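Local coordinates for protein ATP-dependent DNA helicase PIF1 (Candida albicans, PDB 7OTJ) that probably unwinds duplex and G-quadruplex DNA in the 5'-3' direction by coupling translocation along single-stranded DNA to ATP hydrolysis, helping to maintain nuclear and mitochondrial genomes, at residues Ile231-Glu242 and Leu460-Phe471; Asn204-Asp212 and Phe494-His502. All coordinates share one frame; numbering follows the deposited sequence.

Interaction 1: Ile231-Glu242 and Leu460-Phe471; sequences IVPSELYATRYE and LSKVVVDMKKIF. With K (potassium ion), chain I; nucleotides of chain C.
Parallel strands 234-237 and 463-466 pair in the four-stranded sheet of the second RecA-like domain, and their C-terminal ends close around a potassium ion beside single-stranded DNA. Ser-234 N donates to Lys-462 O, Val-464 N to Ser-234 O (2.8 Å), Leu-236 N to Val-464 O (3.0 Å) and Asp-466 N to Leu-236 O. On one face of the pair Leu-236 sets its CG against Val-463 CG2 (3.7 Å), and its CD1 touches both Val-465 CG2 and Leu-460 CD1. On the other, Glu-235 CG runs alongside Val-464 CG1, 3.6 Å away.

At the C-terminal ends of the strands, Glu-242 holds the potassium with both carboxylate oxygens, OE2 at 2.9 Å, and Asp-466 adds its backbone O at 3.0 Å. Thr-239 N donates to Glu-242 OE1 and Glu-242 N returns a weak bond to Thr-239 OG1, a capping box at the start of helix 240-253; OG1 also donates to OE1, so two bonds restrain the carboxylate at the metal. Placing CG between its backbone N and carbonyl carbon (chi1 56°), Phe-471 lays one ring face over DT1 C1' of chain C, while Arg-240 N and NH2 bind the DT2 phosphate.

Helix 240-253 packs on Glu-235 and Tyr-237, helix 475-481 on Val-465 and Ile-470; strands 449-451 and 489-492 flank the pair on its two outer edges.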
loop_
_atom_site.group_PDB
_atom_site.type_symbol
_atom_site.label_atom_id
_atom_site.label_comp_id
_atom_site.label_asym_id
_atom_site.label_seq_id
_atom_site.Cartn_x
_atom_site.Cartn_y
_atom_site.Cartn_z
ATOM N N ILE A 231 2.013 2.294 24.092
ATOM C CA ILE A 231 2.512 2.676 22.772
ATOM C C ILE A 231 3.440 1.576 22.272
ATOM O O ILE A 231 4.456 1.271 22.905
ATOM C CB ILE A 231 3.234 4.033 22.814
ATOM C CG1 ILE A 231 2.252 5.160 23.141
ATOM C CG2 ILE A 231 3.917 4.305 21.487
ATOM C CD1 ILE A 231 1.159 5.341 22.110
ATOM N N VAL A 232 3.079 0.971 21.150
ATOM C CA VAL A 232 3.826 -0.130 20.550
ATOM C C VAL A 232 4.533 0.396 19.304
ATOM O O VAL A 232 3.880 0.966 18.419
ATOM C CB VAL A 232 2.899 -1.314 20.218
ATOM C CG1 VAL A 232 2.639 -2.139 21.461
ATOM C CG2 VAL A 232 1.589 -0.809 19.640
ATOM N N PRO A 233 5.851 0.244 19.191
ATOM C CA PRO A 233 6.550 0.713 17.987
ATOM C C PRO A 233 6.422 -0.282 16.839
ATOM O O PRO A 233 6.485 -1.499 17.032
ATOM C CB PRO A 233 8.008 0.842 18.454
ATOM C CG PRO A 233 8.131 -0.145 19.567
ATOM C CD PRO A 233 6.781 -0.218 20.238
ATOM N N SER A 234 6.220 0.251 15.635
ATOM C CA SER A 234 6.135 -0.590 14.450
ATOM C C SER A 234 7.512 -1.133 14.087
ATOM O O SER A 234 8.536 -0.473 14.279
ATOM C CB SER A 234 5.571 0.193 13.262
ATOM O OG SER A 234 4.336 0.808 13.577
ATOM N N GLU A 235 7.533 -2.361 13.579
ATOM C CA GLU A 235 8.771 -3.017 13.179
ATOM C C GLU A 235 8.782 -3.201 11.663
ATOM O O GLU A 235 7.871 -3.822 11.103
ATOM C CB GLU A 235 8.920 -4.359 13.900
ATOM C CG GLU A 235 8.871 -4.255 15.429
ATOM C CD GLU A 235 9.264 -5.548 16.134
ATOM O OE1 GLU A 235 8.855 -5.747 17.300
ATOM O OE2 GLU A 235 9.982 -6.367 15.524
ATOM N N LEU A 236 9.823 -2.690 11.009
ATOM C CA LEU A 236 9.982 -2.811 9.565
ATOM C C LEU A 236 11.112 -3.780 9.252
ATOM O O LEU A 236 12.196 -3.680 9.831
ATOM C CB LEU A 236 10.280 -1.452 8.926
ATOM C CG LEU A 236 9.226 -0.359 9.081
ATOM C CD1 LEU A 236 9.613 0.865 8.271
ATOM C CD2 LEU A 236 7.865 -0.883 8.662
ATOM N N TYR A 237 10.868 -4.686 8.306
ATOM C CA TYR A 237 11.871 -5.644 7.858
ATOM C C TYR A 237 11.823 -5.749 6.341
ATOM O O TYR A 237 10.850 -5.352 5.698
ATOM C CB TYR A 237 11.657 -7.027 8.468
ATOM C CG TYR A 237 11.680 -7.047 9.975
ATOM C CD1 TYR A 237 10.521 -6.837 10.702
ATOM C CD2 TYR A 237 12.862 -7.274 10.673
ATOM C CE1 TYR A 237 10.534 -6.850 12.077
ATOM C CE2 TYR A 237 12.880 -7.290 12.048
ATOM C CZ TYR A 237 11.712 -7.077 12.746
ATOM O OH TYR A 237 11.721 -7.085 14.122
ATOM N N ALA A 238 12.896 -6.294 5.772
ATOM C CA ALA A 238 12.968 -6.428 4.323
ATOM C C ALA A 238 12.165 -7.622 3.823
ATOM O O ALA A 238 11.580 -7.564 2.737
ATOM C CB ALA A 238 14.424 -6.550 3.877
ATOM N N THR A 239 12.132 -8.709 4.586
ATOM C CA THR A 239 11.529 -9.952 4.129
ATOM C C THR A 239 10.311 -10.308 4.970
ATOM O O THR A 239 10.123 -9.825 6.092
ATOM C CB THR A 239 12.539 -11.103 4.196
ATOM O OG1 THR A 239 12.844 -11.377 5.571
ATOM C CG2 THR A 239 13.815 -10.732 3.460
ATOM N N ARG A 240 9.537 -11.258 4.450
ATOM C CA ARG A 240 8.318 -11.659 5.135
ATOM C C ARG A 240 8.619 -12.620 6.271
ATOM O O ARG A 240 7.969 -12.555 7.319
ATOM C CB ARG A 240 7.342 -12.286 4.143
ATOM C CG ARG A 240 6.504 -11.245 3.427
ATOM C CD ARG A 240 5.571 -11.863 2.406
ATOM N NE ARG A 240 6.304 -12.503 1.322
ATOM C CZ ARG A 240 5.732 -13.126 0.302
ATOM N NH1 ARG A 240 4.417 -13.172 0.172
ATOM N NH2 ARG A 240 6.499 -13.724 -0.605
ATOM N N TYR A 241 9.567 -13.541 6.061
ATOM C CA TYR A 241 10.077 -14.379 7.142
ATOM C C TYR A 241 10.298 -13.585 8.424
ATOM O O TYR A 241 9.775 -13.940 9.485
ATOM C CB TYR A 241 11.372 -15.065 6.699
ATOM C CG TYR A 241 11.882 -16.107 7.675
ATOM C CD1 TYR A 241 11.284 -17.361 7.761
ATOM C CD2 TYR A 241 12.967 -15.844 8.499
ATOM C CE1 TYR A 241 11.754 -18.323 8.651
ATOM C CE2 TYR A 241 13.442 -16.796 9.390
ATOM C CZ TYR A 241 12.833 -18.032 9.461
ATOM O OH TYR A 241 13.307 -18.976 10.348
ATOM N N GLU A 242 11.055 -12.486 8.337
ATOM C CA GLU A 242 11.261 -11.624 9.500
ATOM C C GLU A 242 9.936 -11.090 10.026
ATOM O O GLU A 242 9.675 -11.122 11.235
ATOM C CB GLU A 242 12.190 -10.464 9.149
ATOM C CG GLU A 242 13.589 -10.856 8.742
ATOM C CD GLU A 242 14.288 -9.754 7.973
ATOM O OE1 GLU A 242 13.777 -9.357 6.901
ATOM O OE2 GLU A 242 15.339 -9.275 8.440
ATOM N N LEU A 460 5.068 6.897 10.311
ATOM C CA LEU A 460 5.152 6.162 11.568
ATOM C C LEU A 460 5.812 7.037 12.625
ATOM O O LEU A 460 6.959 7.465 12.453
ATOM C CB LEU A 460 5.937 4.864 11.380
ATOM C CG LEU A 460 5.461 3.976 10.230
ATOM C CD1 LEU A 460 6.457 2.878 9.927
ATOM C CD2 LEU A 460 4.113 3.386 10.572
ATOM N N SER A 461 5.089 7.289 13.720
ATOM C CA SER A 461 5.646 8.071 14.818
ATOM C C SER A 461 6.815 7.347 15.472
ATOM O O SER A 461 7.902 7.914 15.626
ATOM C CB SER A 461 4.559 8.364 15.850
ATOM O OG SER A 461 3.674 9.357 15.382
ATOM N N LYS A 462 6.612 6.086 15.846
ATOM C CA LYS A 462 7.617 5.294 16.541
ATOM C C LYS A 462 7.815 3.992 15.781
ATOM O O LYS A 462 6.853 3.252 15.555
ATOM C CB LYS A 462 7.195 5.042 17.988
ATOM C CG LYS A 462 7.107 6.335 18.789
ATOM C CD LYS A 462 6.848 6.091 20.257
ATOM C CE LYS A 462 6.705 7.408 21.005
ATOM N NZ LYS A 462 7.828 8.350 20.729
ATOM N N VAL A 463 9.053 3.725 15.373
ATOM C CA VAL A 463 9.338 2.610 14.474
ATOM C C VAL A 463 10.769 2.140 14.703
ATOM O O VAL A 463 11.688 2.952 14.850
ATOM C CB VAL A 463 9.089 3.013 12.999
ATOM C CG1 VAL A 463 9.790 4.326 12.666
ATOM C CG2 VAL A 463 9.520 1.905 12.042
ATOM N N VAL A 464 10.959 0.823 14.739
ATOM C CA VAL A 464 12.287 0.219 14.748
ATOM C C VAL A 464 12.511 -0.438 13.393
ATOM O O VAL A 464 11.678 -1.227 12.930
ATOM C CB VAL A 464 12.473 -0.785 15.904
ATOM C CG1 VAL A 464 11.262 -1.667 16.077
ATOM C CG2 VAL A 464 13.696 -1.639 15.653
ATOM N N VAL A 465 13.621 -0.091 12.749
ATOM C CA VAL A 465 13.957 -0.558 11.409
ATOM C C VAL A 465 15.144 -1.503 11.521
ATOM O O VAL A 465 16.196 -1.132 12.057
ATOM C CB VAL A 465 14.276 0.608 10.461
ATOM C CG1 VAL A 465 14.763 0.075 9.111
ATOM C CG2 VAL A 465 13.055 1.495 10.280
ATOM N N ASP A 466 14.979 -2.724 11.022
ATOM C CA ASP A 466 16.040 -3.723 11.015
ATOM C C ASP A 466 16.506 -3.882 9.576
ATOM O O ASP A 466 15.794 -4.454 8.745
ATOM C CB ASP A 466 15.557 -5.053 11.588
ATOM C CG ASP A 466 16.668 -6.092 11.671
ATOM O OD1 ASP A 466 17.817 -5.773 11.299
ATOM O OD2 ASP A 466 16.395 -7.230 12.107
ATOM N N MET A 467 17.698 -3.367 9.281
ATOM C CA MET A 467 18.224 -3.344 7.925
ATOM C C MET A 467 18.935 -4.635 7.538
ATOM O O MET A 467 19.630 -4.658 6.515
ATOM C CB MET A 467 19.162 -2.150 7.761
ATOM C CG MET A 467 18.454 -0.838 8.025
ATOM S SD MET A 467 19.521 0.589 7.882
ATOM C CE MET A 467 20.243 0.322 6.270
ATOM N N LYS A 468 18.714 -5.719 8.290
ATOM C CA LYS A 468 19.548 -6.914 8.178
ATOM C C LYS A 468 19.487 -7.515 6.779
ATOM O O LYS A 468 20.524 -7.816 6.175
ATOM C CB LYS A 468 19.118 -7.946 9.224
ATOM C CG LYS A 468 20.102 -9.101 9.454
ATOM C CD LYS A 468 21.095 -8.764 10.568
ATOM C CE LYS A 468 21.957 -9.955 10.981
ATOM N NZ LYS A 468 22.733 -9.660 12.232
ATOM N N LYS A 469 18.280 -7.697 6.240
ATOM C CA LYS A 469 18.098 -8.405 4.979
ATOM C C LYS A 469 17.790 -7.474 3.808
ATOM O O LYS A 469 17.251 -7.931 2.797
ATOM C CB LYS A 469 16.988 -9.453 5.113
ATOM C CG LYS A 469 17.253 -10.552 6.128
ATOM C CD LYS A 469 18.551 -11.293 5.817
ATOM C CE LYS A 469 18.914 -12.292 6.913
ATOM N NZ LYS A 469 20.226 -12.961 6.660
ATOM N N ILE A 470 18.128 -6.183 3.914
ATOM C CA ILE A 470 17.852 -5.255 2.818
ATOM C C ILE A 470 18.563 -5.738 1.563
ATOM O O ILE A 470 19.772 -6.001 1.572
ATOM C CB ILE A 470 18.271 -3.819 3.185
ATOM C CG1 ILE A 470 17.089 -3.010 3.722
ATOM C CG2 ILE A 470 18.778 -3.079 1.962
ATOM C CD1 ILE A 470 16.390 -3.620 4.893
ATOM N N PHE A 471 17.809 -5.868 0.471
ATOM C CA PHE A 471 18.331 -6.451 -0.753
ATOM C C PHE A 471 18.092 -5.592 -1.984
ATOM O O PHE A 471 18.576 -5.948 -3.064
ATOM C CB PHE A 471 17.705 -7.838 -0.985
ATOM C CG PHE A 471 16.200 -7.819 -1.022
ATOM C CD1 PHE A 471 15.520 -7.595 -2.214
ATOM C CD2 PHE A 471 15.461 -8.007 0.138
ATOM C CE1 PHE A 471 14.136 -7.565 -2.245
ATOM C CE2 PHE A 471 14.072 -7.977 0.108
ATOM C CZ PHE A 471 13.414 -7.756 -1.083
HETATM K K K I . 15.578 -6.831 6.968
ATOM O OP3 DT C 1 16.158 -15.758 1.526
ATOM P P DT C 1 16.084 -14.489 2.283
ATOM O OP1 DT C 1 17.451 -14.057 2.643
ATOM O OP2 DT C 1 15.085 -14.664 3.358
ATOM O "O5'" DT C 1 15.494 -13.417 1.264
ATOM C "C5'" DT C 1 14.363 -13.742 0.476
ATOM C "C4'" DT C 1 13.551 -12.497 0.190
ATOM O "O4'" DT C 1 14.420 -11.474 -0.353
ATOM C "C3'" DT C 1 12.450 -12.664 -0.842
ATOM O "O3'" DT C 1 11.451 -11.663 -0.637
ATOM C "C2'" DT C 1 13.216 -12.432 -2.139
ATOM C "C1'" DT C 1 14.141 -11.287 -1.727
ATOM N N1 DT C 1 15.439 -11.252 -2.457
ATOM C C2 DT C 1 15.472 -10.848 -3.775
ATOM O O2 DT C 1 14.479 -10.522 -4.406
ATOM N N3 DT C 1 16.723 -10.844 -4.337
ATOM C C4 DT C 1 17.917 -11.192 -3.723
ATOM O O4 DT C 1 18.993 -11.157 -4.313
ATOM C C5 DT C 1 17.806 -11.600 -2.342
ATOM C C7 DT C 1 19.029 -12.000 -1.573
ATOM C C6 DT C 1 16.590 -11.607 -1.784
ATOM P P DT C 2 10.170 -11.980 0.278
ATOM O OP1 DT C 2 10.603 -12.023 1.693
ATOM O OP2 DT C 2 9.501 -13.149 -0.337
ATOM O "O5'" DT C 2 9.233 -10.696 0.105
ATOM C "C5'" DT C 2 9.575 -9.471 0.749
ATOM C "C4'" DT C 2 9.308 -8.281 -0.156
ATOM O "O4'" DT C 2 10.299 -8.253 -1.201
ATOM C "C3'" DT C 2 7.949 -8.298 -0.836
ATOM O "O3'" DT C 2 7.057 -7.487 -0.100
ATOM C "C2'" DT C 2 8.209 -7.717 -2.231
ATOM C "C1'" DT C 2 9.710 -7.918 -2.447
ATOM N N1 DT C 2 10.052 -8.993 -3.433
ATOM C C2 DT C 2 10.980 -8.730 -4.418
ATOM O O2 DT C 2 11.526 -7.647 -4.549
ATOM N N3 DT C 2 11.237 -9.781 -5.260
ATOM C C4 DT C 2 10.681 -11.045 -5.208
ATOM O O4 DT C 2 10.979 -11.924 -6.012
ATOM C C5 DT C 2 9.729 -11.259 -4.143
ATOM C C7 DT C 2 9.062 -12.594 -3.987
ATOM C C6 DT C 2 9.466 -10.236 -3.315
ATOM P P DT C 3 5.549 -7.967 0.158
ATOM O OP1 DT C 3 5.066 -7.282 1.383
ATOM O OP2 DT C 3 5.535 -9.448 0.084
ATOM O "O5'" DT C 3 4.749 -7.404 -1.114
ATOM C "C5'" DT C 3 4.723 -6.004 -1.364
ATOM C "C4'" DT C 3 4.263 -5.685 -2.784
ATOM O "O4'" DT C 3 5.215 -6.199 -3.735
ATOM C "C3'" DT C 3 2.930 -6.280 -3.191
ATOM O "O3'" DT C 3 1.884 -5.400 -2.820
ATOM C "C2'" DT C 3 3.053 -6.382 -4.713
ATOM C "C1'" DT C 3 4.550 -6.594 -4.925
ATOM N N1 DT C 3 4.929 -8.001 -5.218
ATOM C C2 DT C 3 5.024 -8.415 -6.523
ATOM O O2 DT C 3 4.791 -7.687 -7.469
ATOM N N3 DT C 3 5.399 -9.725 -6.682
ATOM C C4 DT C 3 5.692 -10.640 -5.676
ATOM O O4 DT C 3 6.020 -11.801 -5.910
ATOM C C5 DT C 3 5.577 -10.132 -4.329
ATOM C C7 DT C 3 5.865 -11.025 -3.155
ATOM C C6 DT C 3 5.212 -8.853 -4.170
#

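Interaction 2: Asn204-Asp212 and Phe494-His502; sequences NLRDGNVPD and FNRSKVASH. With PO4 (phosphate ion), chain R.
Val-210 and Leu-205 close on Val-499 where two loops meet at what is probably the seam between the two RecA-like domains. Loop 204-212 joins helix 196-204 to helix 212-219; loop 494-502 leads from strand 489-492 to helix 503-511. Val-499 CG1, anti to its own backbone N (chi1 -172°), is the methyl that both residues touch. Leu-205 meets it with both CB and CD2, and Val-210 CG2 comes across it at about a right angle, 3.8 Å away. Beside them the backbones draw together, Gly-208 CA lying 4.2 Å from Ala-500 CA.

At the solvent side Arg-496 sets its CG against Val-210 CB (3.6 Å), and a bend at chi3 turns the guanidinium toward Asp-212. NH1 forms a salt bridge with Asp-212 OD1 (2.6 Å), approaching on the anti side, 27° out of the carboxylate plane, with the two flat groups almost perpendicular (89°). NE and NH2 of the same arginine reach a phosphate ion, probably from the crystallisation liquor, through weak bonds to its O2, while its backbone N gives the firmer bond, to O1 (3.1 Å). The guanidinium thus lies between two anionic partners.

Further out, Phe-494 packs on Ala-215 and Phe-218 of helix 212-219, and helix 475-481 backs Leu-205 and Val-499. Arg-206 turns away from the 494-502 loop to a salt bridge with Asp-144 and touches Ser-26 of the ADP pocket, which places this loop contact next to the nucleotide site. An Asx turn spans the start of the 3-10 segment 496-498: Ser-497 N donates to Asn-495 OD1 at 3.2 Å, from above the carbonyl plane.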
loop_
_atom_site.group_PDB
_atom_site.type_symbol
_atom_site.label_atom_id
_atom_site.label_comp_id
_atom_site.label_asym_id
_atom_site.label_seq_id
_atom_site.Cartn_x
_atom_site.Cartn_y
_atom_site.Cartn_z
ATOM N N ASN A 204 20.619 12.293 1.936
ATOM C CA ASN A 204 21.887 11.715 1.503
ATOM C C ASN A 204 21.717 10.278 1.027
ATOM O O ASN A 204 22.518 9.794 0.218
ATOM C CB ASN A 204 22.911 11.768 2.646
ATOM C CG ASN A 204 23.443 13.174 2.909
ATOM O OD1 ASN A 204 23.472 14.018 2.017
ATOM N ND2 ASN A 204 23.883 13.419 4.142
ATOM N N LEU A 205 20.705 9.570 1.536
ATOM C CA LEU A 205 20.497 8.179 1.149
ATOM C C LEU A 205 19.988 8.029 -0.282
ATOM O O LEU A 205 20.104 6.939 -0.854
ATOM C CB LEU A 205 19.520 7.514 2.118
ATOM C CG LEU A 205 19.877 7.580 3.606
ATOM C CD1 LEU A 205 18.771 6.937 4.427
ATOM C CD2 LEU A 205 21.243 6.940 3.923
ATOM N N ARG A 206 19.465 9.106 -0.878
ATOM C CA ARG A 206 18.720 8.998 -2.132
ATOM C C ARG A 206 19.594 8.478 -3.271
ATOM O O ARG A 206 19.222 7.523 -3.961
ATOM C CB ARG A 206 18.101 10.352 -2.477
ATOM C CG ARG A 206 17.047 10.789 -1.466
ATOM C CD ARG A 206 16.542 12.199 -1.716
ATOM N NE ARG A 206 15.817 12.339 -2.975
ATOM C CZ ARG A 206 14.574 11.921 -3.181
ATOM N NH1 ARG A 206 13.915 11.233 -2.263
ATOM N NH2 ARG A 206 13.977 12.202 -4.336
ATOM N N ASP A 207 20.749 9.105 -3.498
ATOM C CA ASP A 207 21.632 8.690 -4.586
ATOM C C ASP A 207 22.505 7.489 -4.241
ATOM O O ASP A 207 23.248 7.022 -5.112
ATOM C CB ASP A 207 22.524 9.850 -5.039
ATOM C CG ASP A 207 23.247 10.510 -3.893
ATOM O OD1 ASP A 207 22.616 10.722 -2.834
ATOM O OD2 ASP A 207 24.445 10.825 -4.045
ATOM N N GLY A 208 22.469 6.996 -3.001
ATOM C CA GLY A 208 23.235 5.837 -2.612
ATOM C C GLY A 208 24.555 6.147 -1.931
ATOM O O GLY A 208 25.048 5.318 -1.160
ATOM N N ASN A 209 25.151 7.306 -2.210
ATOM C CA ASN A 209 26.385 7.711 -1.544
ATOM C C ASN A 209 26.065 8.252 -0.154
ATOM O O ASN A 209 25.347 9.248 -0.017
ATOM C CB ASN A 209 27.126 8.757 -2.375
ATOM C CG ASN A 209 27.381 8.296 -3.800
ATOM O OD1 ASN A 209 27.576 7.107 -4.058
ATOM N ND2 ASN A 209 27.377 9.239 -4.735
ATOM N N VAL A 210 26.604 7.604 0.873
ATOM C CA VAL A 210 26.299 7.946 2.261
ATOM C C VAL A 210 27.564 8.426 2.964
ATOM O O VAL A 210 28.498 7.636 3.163
ATOM C CB VAL A 210 25.685 6.747 2.999
ATOM C CG1 VAL A 210 25.423 7.097 4.458
ATOM C CG2 VAL A 210 24.411 6.285 2.299
ATOM N N PRO A 211 27.642 9.699 3.355
ATOM C CA PRO A 211 28.838 10.188 4.052
ATOM C C PRO A 211 29.005 9.510 5.404
ATOM O O PRO A 211 28.063 8.944 5.965
ATOM C CB PRO A 211 28.572 11.692 4.217
ATOM C CG PRO A 211 27.482 12.009 3.255
ATOM C CD PRO A 211 26.657 10.768 3.125
ATOM N N ASP A 212 30.236 9.578 5.927
ATOM C CA ASP A 212 30.542 8.950 7.212
ATOM C C ASP A 212 29.636 9.480 8.319
ATOM O O ASP A 212 29.089 8.703 9.112
ATOM C CB ASP A 212 32.016 9.168 7.575
ATOM C CG ASP A 212 32.962 8.574 6.552
ATOM O OD1 ASP A 212 32.474 7.937 5.595
ATOM O OD2 ASP A 212 34.188 8.751 6.695
ATOM N N PHE A 494 22.503 -1.157 10.646
ATOM C CA PHE A 494 22.711 -0.186 9.581
ATOM C C PHE A 494 24.055 -0.427 8.912
ATOM O O PHE A 494 25.041 -0.768 9.569
ATOM C CB PHE A 494 22.657 1.247 10.115
ATOM C CG PHE A 494 22.898 2.294 9.054
ATOM C CD1 PHE A 494 24.185 2.689 8.717
ATOM C CD2 PHE A 494 21.833 2.875 8.382
ATOM C CE1 PHE A 494 24.403 3.633 7.730
ATOM C CE2 PHE A 494 22.045 3.822 7.398
ATOM C CZ PHE A 494 23.331 4.203 7.072
ATOM N N ASN A 495 24.085 -0.266 7.593
ATOM C CA ASN A 495 25.330 -0.375 6.848
ATOM C C ASN A 495 25.147 0.294 5.491
ATOM O O ASN A 495 24.098 0.140 4.861
ATOM C CB ASN A 495 25.737 -1.845 6.697
ATOM C CG ASN A 495 27.184 -2.014 6.325
ATOM O OD1 ASN A 495 27.746 -1.211 5.579
ATOM N ND2 ASN A 495 27.803 -3.069 6.839
ATOM N N ARG A 496 26.168 1.039 5.051
ATOM C CA ARG A 496 26.103 1.715 3.755
ATOM C C ARG A 496 25.909 0.739 2.604
ATOM O O ARG A 496 25.272 1.083 1.599
ATOM C CB ARG A 496 27.366 2.545 3.528
ATOM C CG ARG A 496 27.354 3.867 4.269
ATOM C CD ARG A 496 28.664 4.617 4.120
ATOM N NE ARG A 496 29.689 4.112 5.024
ATOM C CZ ARG A 496 30.824 4.744 5.291
ATOM N NH1 ARG A 496 31.116 5.906 4.729
ATOM N NH2 ARG A 496 31.685 4.199 6.149
ATOM N N SER A 497 26.466 -0.469 2.718
ATOM C CA SER A 497 26.257 -1.488 1.696
ATOM C C SER A 497 24.780 -1.771 1.451
ATOM O O SER A 497 24.426 -2.264 0.375
ATOM C CB SER A 497 26.983 -2.776 2.093
ATOM O OG SER A 497 26.601 -3.181 3.397
ATOM N N LYS A 498 23.915 -1.481 2.424
ATOM C CA LYS A 498 22.476 -1.655 2.272
ATOM C C LYS A 498 21.791 -0.485 1.572
ATOM O O LYS A 498 20.598 -0.589 1.277
ATOM C CB LYS A 498 21.816 -1.864 3.641
ATOM C CG LYS A 498 22.336 -3.049 4.430
ATOM C CD LYS A 498 21.992 -4.360 3.750
ATOM C CE LYS A 498 22.611 -5.539 4.491
ATOM N NZ LYS A 498 22.284 -6.830 3.829
ATOM N N VAL A 499 22.487 0.626 1.333
ATOM C CA VAL A 499 21.895 1.837 0.760
ATOM C C VAL A 499 22.373 1.972 -0.678
ATOM O O VAL A 499 23.555 2.245 -0.925
ATOM C CB VAL A 499 22.249 3.096 1.562
ATOM C CG1 VAL A 499 21.451 4.291 1.038
ATOM C CG2 VAL A 499 22.011 2.883 3.045
ATOM N N ALA A 500 21.459 1.801 -1.629
ATOM C CA ALA A 500 21.823 1.852 -3.037
ATOM C C ALA A 500 20.651 2.391 -3.850
ATOM O O ALA A 500 19.491 2.279 -3.443
ATOM C CB ALA A 500 22.250 0.470 -3.544
ATOM N N SER A 501 20.970 3.001 -4.995
ATOM C CA SER A 501 19.978 3.495 -5.940
ATOM C C SER A 501 20.292 2.980 -7.335
ATOM O O SER A 501 21.449 2.728 -7.675
ATOM C CB SER A 501 19.930 5.023 -5.971
ATOM O OG SER A 501 19.213 5.529 -4.860
ATOM N N HIS A 502 19.251 2.859 -8.156
ATOM C CA HIS A 502 19.420 2.335 -9.502
ATOM C C HIS A 502 20.021 3.394 -10.418
ATOM O O HIS A 502 19.699 4.581 -10.316
ATOM C CB HIS A 502 18.088 1.843 -10.068
ATOM C CG HIS A 502 18.237 0.898 -11.223
ATOM N ND1 HIS A 502 18.796 1.275 -12.427
ATOM C CD2 HIS A 502 17.910 -0.410 -11.355
ATOM C CE1 HIS A 502 18.805 0.242 -13.250
ATOM N NE2 HIS A 502 18.273 -0.793 -12.625
HETATM P P PO4 R . 28.921 1.875 8.320
HETATM O O1 PO4 R . 28.184 0.967 7.371
HETATM O O2 PO4 R . 29.793 2.811 7.518
HETATM O O3 PO4 R . 27.931 2.674 9.133
HETATM O O4 PO4 R . 29.775 1.039 9.244
#

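How the interactions relate
Along the chain the four segments run 204-212, 231-242, 460-471 and 494-502, so interaction 1 is nested inside the loop closed by interaction 2. Their centres are 18 Å apart, on the same side of the chain's centre, yet they touch: Lys-498 NZ probably donates to Lys-468 O (3.1 Å), and Met-467 packs on Phe-494. Both lean on helix 475-481, within the region predicted to bind DNA. Interaction 1 meets the bound DNA strand, while interaction 2 borders the nucleotide site, a layout consistent with communication between ATP turnover and DNA movement.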